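Side-chain contacts in laccase (Botrytis aclada, PDB 3SQR), which probably oxidises hydroquinone-type and lignin-derived phenols with molecular oxygen at its copper centres, reducing the oxygen to water: residues T256-G260 and T261-L265; L516-P519 and G520-L524. All coordinates share one frame; numbering follows the deposited sequence.

Interaction 1: T256-G260 and T261-L265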
# COMPACT_ATOMS: atom_id res chain seq x y z
N THR A 256 -22.95 7.32 -6.77
CA THR A 256 -23.92 8.02 -7.65
C THR A 256 -23.28 8.86 -8.67
O THR A 256 -22.41 9.70 -8.35
CB THR A 256 -24.84 8.86 -6.80
OG1 THR A 256 -25.53 7.96 -5.96
CG2 THR A 256 -25.84 9.64 -7.69
N PHE A 257 -23.68 8.69 -9.93
CA PHE A 257 -23.17 9.49 -11.00
C PHE A 257 -24.32 10.39 -11.53
O PHE A 257 -25.50 9.98 -11.58
CB PHE A 257 -22.69 8.68 -12.19
CG PHE A 257 -21.31 8.12 -12.09
CD1 PHE A 257 -20.45 8.42 -11.02
CD2 PHE A 257 -20.87 7.26 -13.07
CE1 PHE A 257 -19.18 7.85 -11.00
CE2 PHE A 257 -19.59 6.69 -13.03
CZ PHE A 257 -18.76 7.01 -12.00
N VAL A 258 -23.93 11.60 -11.86
CA VAL A 258 -24.71 12.57 -12.63
C VAL A 258 -24.27 12.52 -14.09
O VAL A 258 -23.12 12.63 -14.49
CB VAL A 258 -24.54 14.00 -12.08
CG1 VAL A 258 -25.27 15.03 -13.08
CG2 VAL A 258 -25.07 14.13 -10.67
N GLU A 259 -25.25 12.32 -14.96
CA GLU A 259 -24.98 12.07 -16.32
C GLU A 259 -24.14 13.23 -16.93
O GLU A 259 -24.39 14.38 -16.64
CB GLU A 259 -26.37 11.90 -17.02
CG GLU A 259 -26.23 11.73 -18.44
CD GLU A 259 -25.92 10.33 -18.90
OE1 GLU A 259 -26.44 9.33 -18.38
OE2 GLU A 259 -25.18 10.24 -19.87
N GLY A 260 -23.14 12.88 -17.72
CA GLY A 260 -22.23 13.84 -18.37
C GLY A 260 -21.08 14.34 -17.49
O GLY A 260 -20.21 15.04 -17.98
N THR A 261 -21.04 13.94 -16.23
CA THR A 261 -20.00 14.42 -15.30
C THR A 261 -18.78 13.48 -15.41
O THR A 261 -18.93 12.26 -15.55
CB THR A 261 -20.52 14.45 -13.87
OG1 THR A 261 -21.68 15.27 -13.76
CG2 THR A 261 -19.47 15.03 -12.87
N LYS A 262 -17.57 14.05 -15.35
CA LYS A 262 -16.35 13.22 -15.27
C LYS A 262 -15.91 13.15 -13.80
O LYS A 262 -15.78 14.17 -13.12
CB LYS A 262 -15.25 13.77 -16.13
CG LYS A 262 -15.52 13.71 -17.63
CD LYS A 262 -14.35 14.41 -18.29
CE LYS A 262 -14.40 14.38 -19.81
NZ LYS A 262 -13.34 15.30 -20.34
N TYR A 263 -15.70 11.92 -13.34
CA TYR A 263 -15.39 11.62 -11.94
C TYR A 263 -14.00 11.02 -11.84
O TYR A 263 -13.64 10.15 -12.58
CB TYR A 263 -16.34 10.62 -11.36
CG TYR A 263 -17.73 11.16 -11.29
CD1 TYR A 263 -18.13 11.90 -10.22
CD2 TYR A 263 -18.65 10.91 -12.31
CE1 TYR A 263 -19.37 12.46 -10.13
CE2 TYR A 263 -19.93 11.43 -12.22
CZ TYR A 263 -20.29 12.19 -11.14
OH TYR A 263 -21.57 12.73 -11.00
N ARG A 264 -13.24 11.53 -10.89
CA ARG A 264 -11.99 10.90 -10.47
C ARG A 264 -12.28 9.95 -9.30
O ARG A 264 -12.90 10.30 -8.30
CB ARG A 264 -11.00 11.98 -10.04
CG ARG A 264 -9.71 11.40 -9.52
CD ARG A 264 -8.80 12.52 -9.18
NE ARG A 264 -7.44 12.03 -8.97
CZ ARG A 264 -6.39 12.84 -8.99
NH1 ARG A 264 -6.51 14.15 -9.24
NH2 ARG A 264 -5.20 12.33 -8.77
N LEU A 265 -11.93 8.70 -9.51
CA LEU A 265 -12.04 7.63 -8.48
C LEU A 265 -10.62 7.22 -8.14
O LEU A 265 -9.81 7.00 -9.01
CB LEU A 265 -12.73 6.40 -9.03
CG LEU A 265 -14.25 6.48 -9.28
CD1 LEU A 265 -14.71 7.70 -10.07
CD2 LEU A 265 -14.71 5.11 -9.88

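Interaction 2: L516-P519 and G520-L524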
# COMPACT_ATOMS: atom_id res chain seq x y z
N LEU A 516 20.13 6.50 -5.80
CA LEU A 516 20.63 6.71 -4.47
C LEU A 516 20.43 8.16 -4.11
O LEU A 516 21.31 9.00 -4.28
CB LEU A 516 22.12 6.27 -4.42
CG LEU A 516 22.32 4.76 -4.22
CD1 LEU A 516 21.40 3.97 -5.04
CD2 LEU A 516 23.80 4.35 -4.49
N ASP A 517 19.22 8.48 -3.61
CA ASP A 517 18.81 9.87 -3.44
C ASP A 517 18.14 10.13 -2.09
O ASP A 517 17.62 11.22 -1.83
CB ASP A 517 17.90 10.29 -4.61
CG ASP A 517 16.59 9.52 -4.63
OD1 ASP A 517 16.35 8.80 -3.65
OD2 ASP A 517 15.86 9.64 -5.64
N ASN A 518 18.15 9.14 -1.19
CA ASN A 518 17.42 9.24 -0.00
C ASN A 518 18.08 8.38 1.05
O ASN A 518 17.72 7.22 1.25
CB ASN A 518 16.00 8.72 -0.20
CG ASN A 518 15.07 9.16 0.91
OD1 ASN A 518 15.48 9.83 1.84
ND2 ASN A 518 13.78 8.80 0.79
N PRO A 519 19.14 8.92 1.66
CA PRO A 519 19.76 8.08 2.70
C PRO A 519 18.78 7.63 3.77
O PRO A 519 17.93 8.41 4.24
CB PRO A 519 20.80 9.02 3.29
CG PRO A 519 21.08 9.95 2.24
CD PRO A 519 19.82 10.20 1.46
N GLY A 520 18.93 6.39 4.22
CA GLY A 520 18.00 5.81 5.20
C GLY A 520 18.00 4.30 5.16
O GLY A 520 18.83 3.65 4.56
N SER A 521 17.05 3.75 5.86
CA SER A 521 16.89 2.35 5.96
C SER A 521 15.50 2.06 5.45
O SER A 521 14.52 2.36 6.14
CB SER A 521 17.04 1.93 7.39
OG SER A 521 16.18 2.69 8.22
N TRP A 522 15.47 1.45 4.28
CA TRP A 522 14.24 1.31 3.51
C TRP A 522 13.80 -0.13 3.34
O TRP A 522 14.47 -0.93 2.71
CB TRP A 522 14.44 1.99 2.16
CG TRP A 522 14.87 3.38 2.32
CD1 TRP A 522 16.03 3.96 1.87
CD2 TRP A 522 14.17 4.41 3.00
NE1 TRP A 522 16.09 5.22 2.22
CE2 TRP A 522 14.96 5.58 2.88
CE3 TRP A 522 12.93 4.50 3.60
CZ2 TRP A 522 14.57 6.80 3.37
CZ3 TRP A 522 12.53 5.74 4.12
CH2 TRP A 522 13.36 6.87 4.02
N LEU A 523 12.67 -0.44 3.90
CA LEU A 523 12.09 -1.76 3.83
C LEU A 523 11.60 -2.06 2.40
O LEU A 523 11.08 -1.17 1.70
CB LEU A 523 10.94 -1.88 4.80
CG LEU A 523 10.32 -3.28 4.95
CD1 LEU A 523 11.39 -4.24 5.61
CD2 LEU A 523 9.06 -3.24 5.77
N LEU A 524 11.79 -3.29 1.94
CA LEU A 524 11.17 -3.75 0.72
C LEU A 524 10.55 -5.09 1.07
O LEU A 524 11.17 -5.91 1.71
CB LEU A 524 12.19 -3.93 -0.40
CG LEU A 524 11.62 -4.61 -1.66
CD1 LEU A 524 12.26 -4.03 -2.91
CD2 LEU A 524 11.79 -6.16 -1.55

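Interaction 1: T256-G260 and T261-L265
The Tyr263 ring lies between two neighbours from its own stretch of chain. Over one face sits the ring of Phe257 in an offset stack, with planes only 4° apart and centroids separated by 4.3 Å. On the opposite face, CG2 of Thr261 rests 3.4 Å above the plane, toward the rim. The stack is slid, so that Phe257 CD1 stands 3.3 Å from Tyr263 CE2 near the overlapping rims, and the two side chains run past each other in opposite directions. At the edge of the tyrosine, near its plane, comes the amide of Val258: Val258 N donates to Tyr263 OH at 2.8 Å, with a nearly straight N-H...O angle of 168°. Tyr263 CG lies beside its own backbone N (chi1 -65°), which turns the ring back along the preceding loop. Between Val258 and Thr261 the chain folds through a type II turn, closed by Thr261 N to Val258 O at 3.0 Å, with Gly260 supplying the positive phi of its third position. Val258 CB also packs 3.4 Å from Tyr263 OH.

A tyrosine at the start of a strand whose hydroxyl binds the backbone five residues earlier makes a tyrosine corner, a motif of Greek key beta proteins. Here it spans the connection from strand 254-256 to strand 262-269, which belong to different sheets, while Val315 and Ala317 also touch Phe257. Because the phenol oxygen is the acceptor, a buried aromatic satisfies a loop amide, while its flanked faces and gripped edge should restrict ring rotation.

Interaction 2: L516-P519 and G520-L524
Trp522 reaches back from its strand to the carbonyl of Asn518, four residues earlier. Beyond CB, CG lies beside the backbone N (chi1 -54°), which swings the ring back toward the loop, and the turn about CB-CG presents its N-H edge to Asn518. CD1 passes 3.7 Å from Asn518 O, and the next atom makes the decisive contact, Trp522 NE1 donating to Asn518 O at 2.8 Å with an N-H...O angle of 157°. The acceptor lies at the ring edge, close to the indole plane. Farther out, CE2 remains near the same oxygen, and then the asparagine side chain takes over: Trp522 CZ2 is 3.4 Å from Asn518 CG and also 3.4 Å from Asn518 ND2, while Trp522 CH2 lies 3.8 Å from that nitrogen. The amide is inclined by 44° to the ring, so this is an oblique van der Waals meeting. Its ND2 is committed elsewhere, to Gly469 O. Over one indole face lies the backbone of Gly520, its C 3.6 Å above the plane toward the rim; at Gly520's backbone angles a CB would collide with the carbonyl O of Pro519, reason enough for glycine.

The geometry recalls a tyrosine corner, a strand aromatic bonding to backbone shortly before it, but the donor is an indole N-H. It ties the loop after strand 509-515 to strand 520-526, which carries the copper ligands His525 and Cys526. His470 packs edge-to-face with the tryptophan, and the side chains of Trp522 and His468, a copper ligand, come within about 4 Å of each other. One bond, close to the indole plane though tilted from that of the carbonyl, pairs two buried polar groups and should help fix the ring's orientation beside His468.

Overall arrangement
Interactions 1 and 2 lie on opposite sides of the molecule's centre, about 39 Å between their centres, in different cupredoxin-type domains. Each solves the same problem: an aromatic residue near the start of a strand secures the loop by which the chain crosses from one sheet to another. Interaction 1 is peripheral, with a buried pair of rings beneath a solvent-exposed turn, away from the copper sites. Interaction 2 is buried and lies next to a copper ligand. The chemistry differs too: at 256-265 the aromatic accepts from a backbone amide and gains from stacking, whereas at 516-524 it donates to a backbone carbonyl and packs against an amide.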